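Local coordinates for quinonprotein alcohol dehydrogenase-like protein (PDB 4R5O) that is of unknown function but pairs an immunoglobulin-like domain with a seven-bladed beta-propeller and binds calcium ions, at residues A[380-392]-A[400-412]. Sequence-based numbering, arbitrary orientation.
Sequences NQQSGELYVTYTE and IVVYSKDGKVLHT. With CA (calcium ion), chain M.
Gly384 CA lies against Lys405 CG. At the backbone angles of Gly384 a side chain would jam against the carbonyl O of Ser383, which calls for glycine. Glu385 follows, extended beyond CG, laid across Leu410 and passing Val402 CG1. Ser383 OG donates to Glu385 OE1 (2.7 Å) on the anti side of the carboxylate, tilted 34° out of its plane. With an alanine here, Ser383 OG would probably lose its acceptor and Leu410 CD1 the carboxylate and CG that pack on it. From Leu386 the backbones pair as antiparallel strands. Leu386 N bonds to Tyr403 O at 3.0 Å, and Tyr403 N returns to Leu386 O. Tyr387 and Val402 run alongside each other on one face of the sheet. Tyr387 OH accepts from Asn380 ND2 at 2.9 Å, which ties the ring to the preceding turn. Val388 and Val401 exchange two backbone hydrogen bonds. Val388 CG1 is anti to the backbone N (chi1 -174°), which leaves CG2 at the Tyr403 ring edge, 3.7 Å from CE2. Thr389 flanks Ile400, and both touch Pro420. Tyr390 and Tyr403 reach toward each other, and their OH atoms share a 2.6 Å hydrogen bond. Val401 CG2 sits at the Tyr390 ring edge. Leu410 and His411 form a classic beta bulge opposite Val402. Thr412 O and two waters bind a calcium ion. Strands 386-392 and 397-403 are the middle pair of a four-stranded antiparallel sheet, consistent with one propeller blade.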
ATOM      1  N   ASN A 380      -4.141  -2.184 -14.079  1.00 45.42           N
ATOM      2  CA  ASN A 380      -2.792  -2.511 -14.488  1.00 44.83           C
ATOM      3  C   ASN A 380      -2.573  -1.840 -15.841  1.00 48.08           C
ATOM      4  O   ASN A 380      -3.214  -2.242 -16.812  1.00 49.03           O
ATOM      5  CB  ASN A 380      -2.595  -4.013 -14.513  1.00 42.30           C
ATOM      6  CG  ASN A 380      -1.190  -4.434 -14.824  1.00 59.47           C
ATOM      7  OD1 ASN A 380      -0.532  -3.913 -15.716  1.00 43.70           O
ATOM      8  ND2 ASN A 380      -0.719  -5.441 -14.124  1.00 65.07           N
ATOM      9  N   GLN A 381      -1.702  -0.815 -15.906  1.00 42.75           N
ATOM     10  CA  GLN A 381      -1.497  -0.025 -17.108  1.00 43.54           C
ATOM     11  C   GLN A 381      -0.642  -0.759 -18.186  1.00 51.06           C
ATOM     12  O   GLN A 381      -0.534  -0.240 -19.289  1.00 52.30           O
ATOM     13  CB  GLN A 381      -0.841   1.312 -16.757  1.00 43.74           C
ATOM     14  CG  GLN A 381      -1.657   2.180 -15.794  1.00 41.61           C
ATOM     15  CD  GLN A 381      -3.028   2.619 -16.270  1.00 53.69           C
ATOM     16  OE1 GLN A 381      -3.350   2.604 -17.465  1.00 48.81           O
ATOM     17  NE2 GLN A 381      -3.835   3.105 -15.329  1.00 40.53           N
ATOM     18  N   GLN A 382      -0.117  -1.956 -17.925  1.00 48.99           N
ATOM     19  CA  GLN A 382       0.675  -2.691 -18.927  1.00 50.92           C
ATOM     20  C   GLN A 382      -0.176  -3.747 -19.636  1.00 58.93           C
ATOM     21  O   GLN A 382       0.013  -3.968 -20.836  1.00 60.15           O
ATOM     22  CB  GLN A 382       1.906  -3.355 -18.280  1.00 52.33           C
ATOM     23  CG  GLN A 382       2.938  -2.325 -17.792  1.00 70.55           C
ATOM     24  CD  GLN A 382       4.029  -2.855 -16.894  1.00108.76           C
ATOM     25  OE1 GLN A 382       3.858  -3.848 -16.174  1.00110.60           O
ATOM     26  NE2 GLN A 382       5.132  -2.111 -16.808  1.00104.60           N
ATOM     27  N   SER A 383      -1.130  -4.377 -18.915  1.00 55.42           N
ATOM     28  CA  SER A 383      -2.016  -5.422 -19.450  1.00 54.50           C
ATOM     29  C   SER A 383      -3.458  -4.948 -19.694  1.00 55.78           C
ATOM     30  O   SER A 383      -4.188  -5.589 -20.445  1.00 56.74           O
ATOM     31  CB  SER A 383      -2.063  -6.585 -18.470  1.00 57.78           C
ATOM     32  OG  SER A 383      -2.514  -6.137 -17.200  1.00 64.29           O
ATOM     33  N   GLY A 384      -3.874  -3.884 -19.029  1.00 50.43           N
ATOM     34  CA  GLY A 384      -5.240  -3.371 -19.122  1.00 49.57           C
ATOM     35  C   GLY A 384      -6.199  -4.055 -18.158  1.00 52.20           C
ATOM     36  O   GLY A 384      -7.405  -3.819 -18.210  1.00 52.78           O
ATOM     37  N   GLU A 385      -5.669  -4.920 -17.281  1.00 47.17           N
ATOM     38  CA  GLU A 385      -6.413  -5.676 -16.275  1.00 45.53           C
ATOM     39  C   GLU A 385      -7.003  -4.749 -15.206  1.00 49.26           C
ATOM     40  O   GLU A 385      -6.298  -3.889 -14.679  1.00 49.35           O
ATOM     41  CB  GLU A 385      -5.509  -6.730 -15.603  1.00 46.21           C
ATOM     42  CG  GLU A 385      -5.069  -7.905 -16.469  1.00 48.97           C
ATOM     43  CD  GLU A 385      -3.969  -8.742 -15.842  1.00 70.92           C
ATOM     44  OE1 GLU A 385      -2.918  -8.182 -15.450  1.00 69.57           O
ATOM     45  OE2 GLU A 385      -4.149  -9.975 -15.769  1.00 72.67           O
ATOM     46  N   LEU A 386      -8.296  -4.942 -14.887  1.00 45.29           N
ATOM     47  CA  LEU A 386      -9.046  -4.188 -13.876  1.00 42.96           C
ATOM     48  C   LEU A 386      -9.162  -5.019 -12.602  1.00 47.82           C
ATOM     49  O   LEU A 386      -9.574  -6.174 -12.660  1.00 48.54           O
ATOM     50  CB  LEU A 386     -10.441  -3.814 -14.425  1.00 41.76           C
ATOM     51  CG  LEU A 386     -11.376  -2.947 -13.558  1.00 42.47           C
ATOM     52  CD1 LEU A 386     -10.944  -1.480 -13.552  1.00 41.24           C
ATOM     53  CD2 LEU A 386     -12.765  -3.004 -14.093  1.00 40.35           C
ATOM     54  N   TYR A 387      -8.784  -4.437 -11.470  1.00 43.73           N
ATOM     55  CA  TYR A 387      -8.856  -5.071 -10.168  1.00 43.50           C
ATOM     56  C   TYR A 387     -10.005  -4.480  -9.397  1.00 46.80           C
ATOM     57  O   TYR A 387      -9.966  -3.315  -9.012  1.00 45.60           O
ATOM     58  CB  TYR A 387      -7.546  -4.918  -9.385  1.00 45.71           C
ATOM     59  CG  TYR A 387      -6.284  -5.209 -10.155  1.00 50.82           C
ATOM     60  CD1 TYR A 387      -5.991  -6.490 -10.585  1.00 55.21           C
ATOM     61  CD2 TYR A 387      -5.315  -4.237 -10.328  1.00 52.34           C
ATOM     62  CE1 TYR A 387      -4.817  -6.774 -11.276  1.00 57.91           C
ATOM     63  CE2 TYR A 387      -4.130  -4.511 -11.004  1.00 54.33           C
ATOM     64  CZ  TYR A 387      -3.876  -5.789 -11.461  1.00 61.99           C
ATOM     65  OH  TYR A 387      -2.702  -6.108 -12.098  1.00 62.07           O
ATOM     66  N   VAL A 388     -11.014  -5.293  -9.152  1.00 43.91           N
ATOM     67  CA  VAL A 388     -12.234  -4.948  -8.450  1.00 43.48           C
ATOM     68  C   VAL A 388     -12.286  -5.663  -7.103  1.00 48.64           C
ATOM     69  O   VAL A 388     -12.072  -6.873  -7.046  1.00 50.65           O
ATOM     70  CB  VAL A 388     -13.440  -5.328  -9.325  1.00 48.79           C
ATOM     71  CG1 VAL A 388     -14.727  -4.857  -8.695  1.00 48.63           C
ATOM     72  CG2 VAL A 388     -13.309  -4.753 -10.731  1.00 49.17           C
ATOM     73  N   THR A 389     -12.590  -4.915  -6.020  1.00 44.02           N
ATOM     74  CA  THR A 389     -12.746  -5.436  -4.656  1.00 42.32           C
ATOM     75  C   THR A 389     -14.237  -5.583  -4.353  1.00 45.86           C
ATOM     76  O   THR A 389     -14.971  -4.601  -4.351  1.00 42.84           O
ATOM     77  CB  THR A 389     -12.041  -4.543  -3.643  1.00 44.03           C
ATOM     78  OG1 THR A 389     -10.665  -4.409  -4.007  1.00 48.71           O
ATOM     79  CG2 THR A 389     -12.169  -5.037  -2.227  1.00 38.53           C
ATOM     80  N   TYR A 390     -14.672  -6.835  -4.122  1.00 45.68           N
ATOM     81  CA  TYR A 390     -16.047  -7.195  -3.791  1.00 46.18           C
ATOM     82  C   TYR A 390     -16.184  -7.646  -2.343  1.00 51.85           C
ATOM     83  O   TYR A 390     -15.230  -8.214  -1.796  1.00 48.78           O
ATOM     84  CB  TYR A 390     -16.546  -8.331  -4.700  1.00 46.61           C
ATOM     85  CG  TYR A 390     -16.655  -8.007  -6.165  1.00 45.82           C
ATOM     86  CD1 TYR A 390     -17.757  -7.333  -6.666  1.00 49.34           C
ATOM     87  CD2 TYR A 390     -15.721  -8.482  -7.067  1.00 45.21           C
ATOM     88  CE1 TYR A 390     -17.895  -7.078  -8.029  1.00 51.87           C
ATOM     89  CE2 TYR A 390     -15.844  -8.235  -8.432  1.00 46.04           C
ATOM     90  CZ  TYR A 390     -16.936  -7.533  -8.912  1.00 53.86           C
ATOM     91  OH  TYR A 390     -17.076  -7.276 -10.258  1.00 55.12           O
ATOM     92  N   THR A 391     -17.389  -7.445  -1.747  1.00 51.83           N
ATOM     93  CA  THR A 391     -17.729  -7.928  -0.412  1.00 53.60           C
ATOM     94  C   THR A 391     -19.143  -8.473  -0.449  1.00 67.06           C
ATOM     95  O   THR A 391     -20.062  -7.778  -0.900  1.00 67.94           O
ATOM     96  CB  THR A 391     -17.554  -6.862   0.679  1.00 51.63           C
ATOM     97  OG1 THR A 391     -16.202  -6.391   0.686  1.00 50.71           O
ATOM     98  CG2 THR A 391     -17.908  -7.373   2.070  1.00 44.15           C
ATOM     99  N   GLU A 392     -19.302  -9.741   0.005  1.00 70.63           N
ATOM    100  CA  GLU A 392     -20.610 -10.374   0.162  1.00 74.12           C
ATOM    101  C   GLU A 392     -21.182  -9.819   1.450  1.00 82.70           C
ATOM    102  O   GLU A 392     -20.617 -10.051   2.524  1.00 82.91           O
ATOM    103  CB  GLU A 392     -20.546 -11.913   0.130  1.00 76.63           C
ATOM    104  CG  GLU A 392     -20.235 -12.522  -1.230  1.00 92.26           C
ATOM    105  CD  GLU A 392     -20.372 -14.030  -1.363  1.00123.24           C
ATOM    106  OE1 GLU A 392     -21.255 -14.617  -0.695  1.00128.87           O
ATOM    107  OE2 GLU A 392     -19.674 -14.605  -2.228  1.00117.98           O
ATOM    108  N   ILE A 400     -10.655 -10.036  -4.338  1.00 43.01           N
ATOM    109  CA  ILE A 400     -10.130  -9.159  -5.375  1.00 41.68           C
ATOM    110  C   ILE A 400     -10.284  -9.931  -6.680  1.00 47.84           C
ATOM    111  O   ILE A 400      -9.691 -10.996  -6.839  1.00 47.90           O
ATOM    112  CB  ILE A 400      -8.683  -8.637  -5.132  1.00 42.56           C
ATOM    113  CG1 ILE A 400      -8.582  -7.854  -3.819  1.00 40.98           C
ATOM    114  CG2 ILE A 400      -8.226  -7.796  -6.320  1.00 41.87           C
ATOM    115  CD1 ILE A 400      -7.159  -7.531  -3.407  1.00 49.24           C
ATOM    116  N   VAL A 401     -11.128  -9.436  -7.580  1.00 45.45           N
ATOM    117  CA  VAL A 401     -11.334 -10.074  -8.877  1.00 45.50           C
ATOM    118  C   VAL A 401     -10.577  -9.247  -9.904  1.00 49.07           C
ATOM    119  O   VAL A 401     -10.725  -8.027  -9.954  1.00 47.87           O
ATOM    120  CB  VAL A 401     -12.828 -10.267  -9.241  1.00 49.94           C
ATOM    121  CG1 VAL A 401     -12.974 -10.939 -10.600  1.00 50.21           C
ATOM    122  CG2 VAL A 401     -13.549 -11.083  -8.170  1.00 50.08           C
ATOM    123  N   VAL A 402      -9.710  -9.918 -10.662  1.00 47.25           N
ATOM    124  CA  VAL A 402      -8.877  -9.349 -11.716  1.00 47.12           C
ATOM    125  C   VAL A 402      -9.517  -9.718 -13.043  1.00 52.17           C
ATOM    126  O   VAL A 402      -9.555 -10.907 -13.394  1.00 51.71           O
ATOM    127  CB  VAL A 402      -7.388  -9.815 -11.628  1.00 50.66           C
ATOM    128  CG1 VAL A 402      -6.567  -9.269 -12.795  1.00 51.06           C
ATOM    129  CG2 VAL A 402      -6.754  -9.473 -10.288  1.00 48.87           C
ATOM    130  N   TYR A 403     -10.056  -8.708 -13.751  1.00 48.36           N
ATOM    131  CA  TYR A 403     -10.690  -8.858 -15.057  1.00 48.64           C
ATOM    132  C   TYR A 403      -9.742  -8.490 -16.179  1.00 54.34           C
ATOM    133  O   TYR A 403      -8.915  -7.610 -16.015  1.00 54.12           O
ATOM    134  CB  TYR A 403     -11.951  -7.973 -15.164  1.00 49.68           C
ATOM    135  CG  TYR A 403     -13.088  -8.338 -14.230  1.00 51.35           C
ATOM    136  CD1 TYR A 403     -14.006  -9.327 -14.574  1.00 53.35           C
ATOM    137  CD2 TYR A 403     -13.302  -7.631 -13.045  1.00 51.14           C
ATOM    138  CE1 TYR A 403     -15.075  -9.646 -13.738  1.00 52.25           C
ATOM    139  CE2 TYR A 403     -14.368  -7.945 -12.199  1.00 51.65           C
ATOM    140  CZ  TYR A 403     -15.247  -8.958 -12.547  1.00 57.01           C
ATOM    141  OH  TYR A 403     -16.317  -9.268 -11.741  1.00 55.33           O
ATOM    142  N   SER A 404      -9.906  -9.096 -17.339  1.00 54.15           N
ATOM    143  CA  SER A 404      -9.137  -8.727 -18.522  1.00 55.36           C
ATOM    144  C   SER A 404      -9.766  -7.476 -19.163  1.00 58.81           C
ATOM    145  O   SER A 404     -10.875  -7.101 -18.767  1.00 56.33           O
ATOM    146  CB  SER A 404      -9.095  -9.899 -19.505  1.00 60.54           C
ATOM    147  OG  SER A 404     -10.394 -10.240 -19.966  1.00 71.23           O
ATOM    148  N   LYS A 405      -9.092  -6.856 -20.165  1.00 57.42           N
ATOM    149  CA  LYS A 405      -9.630  -5.713 -20.928  1.00 58.31           C
ATOM    150  C   LYS A 405     -11.060  -5.983 -21.425  1.00 64.45           C
ATOM    151  O   LYS A 405     -11.866  -5.061 -21.547  1.00 64.50           O
ATOM    152  CB  LYS A 405      -8.752  -5.390 -22.159  1.00 62.30           C
ATOM    153  CG  LYS A 405      -7.260  -5.154 -21.957  1.00 82.40           C
ATOM    154  CD  LYS A 405      -6.542  -4.752 -23.273  1.00 92.88           C
ATOM    155  CE  LYS A 405      -6.537  -5.784 -24.389  1.00112.64           C
ATOM    156  NZ  LYS A 405      -5.962  -5.256 -25.657  1.00122.94           N
ATOM    157  N   ASP A 406     -11.341  -7.273 -21.724  1.00 62.35           N
ATOM    158  CA  ASP A 406     -12.575  -7.828 -22.278  1.00 63.55           C
ATOM    159  C   ASP A 406     -13.575  -8.302 -21.193  1.00 67.65           C
ATOM    160  O   ASP A 406     -14.625  -8.835 -21.534  1.00 68.28           O
ATOM    161  CB  ASP A 406     -12.209  -9.020 -23.175  1.00 66.82           C
ATOM    162  CG  ASP A 406     -11.117  -8.719 -24.191  1.00 83.67           C
ATOM    163  OD1 ASP A 406     -11.332  -7.826 -25.053  1.00 85.73           O
ATOM    164  OD2 ASP A 406     -10.045  -9.380 -24.129  1.00 88.48           O
ATOM    165  N   GLY A 407     -13.247  -8.108 -19.919  1.00 63.59           N
ATOM    166  CA  GLY A 407     -14.125  -8.450 -18.804  1.00 62.76           C
ATOM    167  C   GLY A 407     -14.163  -9.905 -18.382  1.00 67.62           C
ATOM    168  O   GLY A 407     -15.124 -10.317 -17.728  1.00 68.29           O
ATOM    169  N   LYS A 408     -13.121 -10.696 -18.718  1.00 63.41           N
ATOM    170  CA  LYS A 408     -13.076 -12.096 -18.303  1.00 62.78           C
ATOM    171  C   LYS A 408     -12.287 -12.206 -17.007  1.00 62.67           C
ATOM    172  O   LYS A 408     -11.250 -11.559 -16.882  1.00 61.73           O
ATOM    173  CB  LYS A 408     -12.478 -12.995 -19.399  1.00 66.70           C
ATOM    174  N   VAL A 409     -12.785 -13.011 -16.041  1.00 56.78           N
ATOM    175  CA  VAL A 409     -12.142 -13.220 -14.733  1.00 54.53           C
ATOM    176  C   VAL A 409     -10.837 -13.955 -14.958  1.00 61.41           C
ATOM    177  O   VAL A 409     -10.830 -15.002 -15.601  1.00 63.55           O
ATOM    178  CB  VAL A 409     -13.056 -13.966 -13.715  1.00 55.66           C
ATOM    179  CG1 VAL A 409     -12.332 -14.228 -12.392  1.00 53.87           C
ATOM    180  CG2 VAL A 409     -14.362 -13.204 -13.482  1.00 54.31           C
ATOM    181  N   LEU A 410      -9.739 -13.398 -14.451  1.00 59.05           N
ATOM    182  CA  LEU A 410      -8.403 -13.983 -14.587  1.00 59.59           C
ATOM    183  C   LEU A 410      -7.860 -14.464 -13.252  1.00 64.32           C
ATOM    184  O   LEU A 410      -7.083 -15.418 -13.219  1.00 66.25           O
ATOM    185  CB  LEU A 410      -7.418 -12.959 -15.195  1.00 59.09           C
ATOM    186  CG  LEU A 410      -7.687 -12.468 -16.622  1.00 62.88           C
ATOM    187  CD1 LEU A 410      -6.623 -11.489 -17.040  1.00 62.41           C
ATOM    188  CD2 LEU A 410      -7.747 -13.620 -17.619  1.00 62.91           C
ATOM    189  N   HIS A 411      -8.212 -13.770 -12.160  1.00 59.29           N
ATOM    190  CA  HIS A 411      -7.752 -14.089 -10.809  1.00 57.96           C
ATOM    191  C   HIS A 411      -8.803 -13.771  -9.770  1.00 60.15           C
ATOM    192  O   HIS A 411      -9.589 -12.846  -9.942  1.00 59.29           O
ATOM    193  CB  HIS A 411      -6.474 -13.308 -10.458  1.00 58.24           C
ATOM    194  CG  HIS A 411      -5.363 -13.433 -11.448  1.00 62.27           C
ATOM    195  ND1 HIS A 411      -4.473 -14.457 -11.391  1.00 64.80           N
ATOM    196  CD2 HIS A 411      -5.035 -12.638 -12.485  1.00 64.31           C
ATOM    197  CE1 HIS A 411      -3.641 -14.273 -12.402  1.00 64.54           C
ATOM    198  NE2 HIS A 411      -3.932 -13.183 -13.074  1.00 64.51           N
ATOM    199  N   THR A 412      -8.791 -14.518  -8.675  1.00 56.57           N
ATOM    200  CA  THR A 412      -9.642 -14.305  -7.523  1.00 55.97           C
ATOM    201  C   THR A 412      -8.729 -14.439  -6.319  1.00 60.23           C
ATOM    202  O   THR A 412      -8.104 -15.490  -6.134  1.00 63.96           O
ATOM    203  CB  THR A 412     -10.858 -15.245  -7.517  1.00 69.04           C
ATOM    204  OG1 THR A 412     -11.606 -15.065  -8.717  1.00 70.59           O
ATOM    205  CG2 THR A 412     -11.776 -15.007  -6.319  1.00 69.11           C
TER
HETATM  206 CA    CA M 509      -7.268 -17.450  -5.302  1.00 79.74          CA
HETATM  207  O   HOH W   1      -5.461 -16.343  -3.699  1.00 49.65           O
HETATM  208  O   HOH W   2      -9.542 -17.681  -4.125  1.00 53.32           O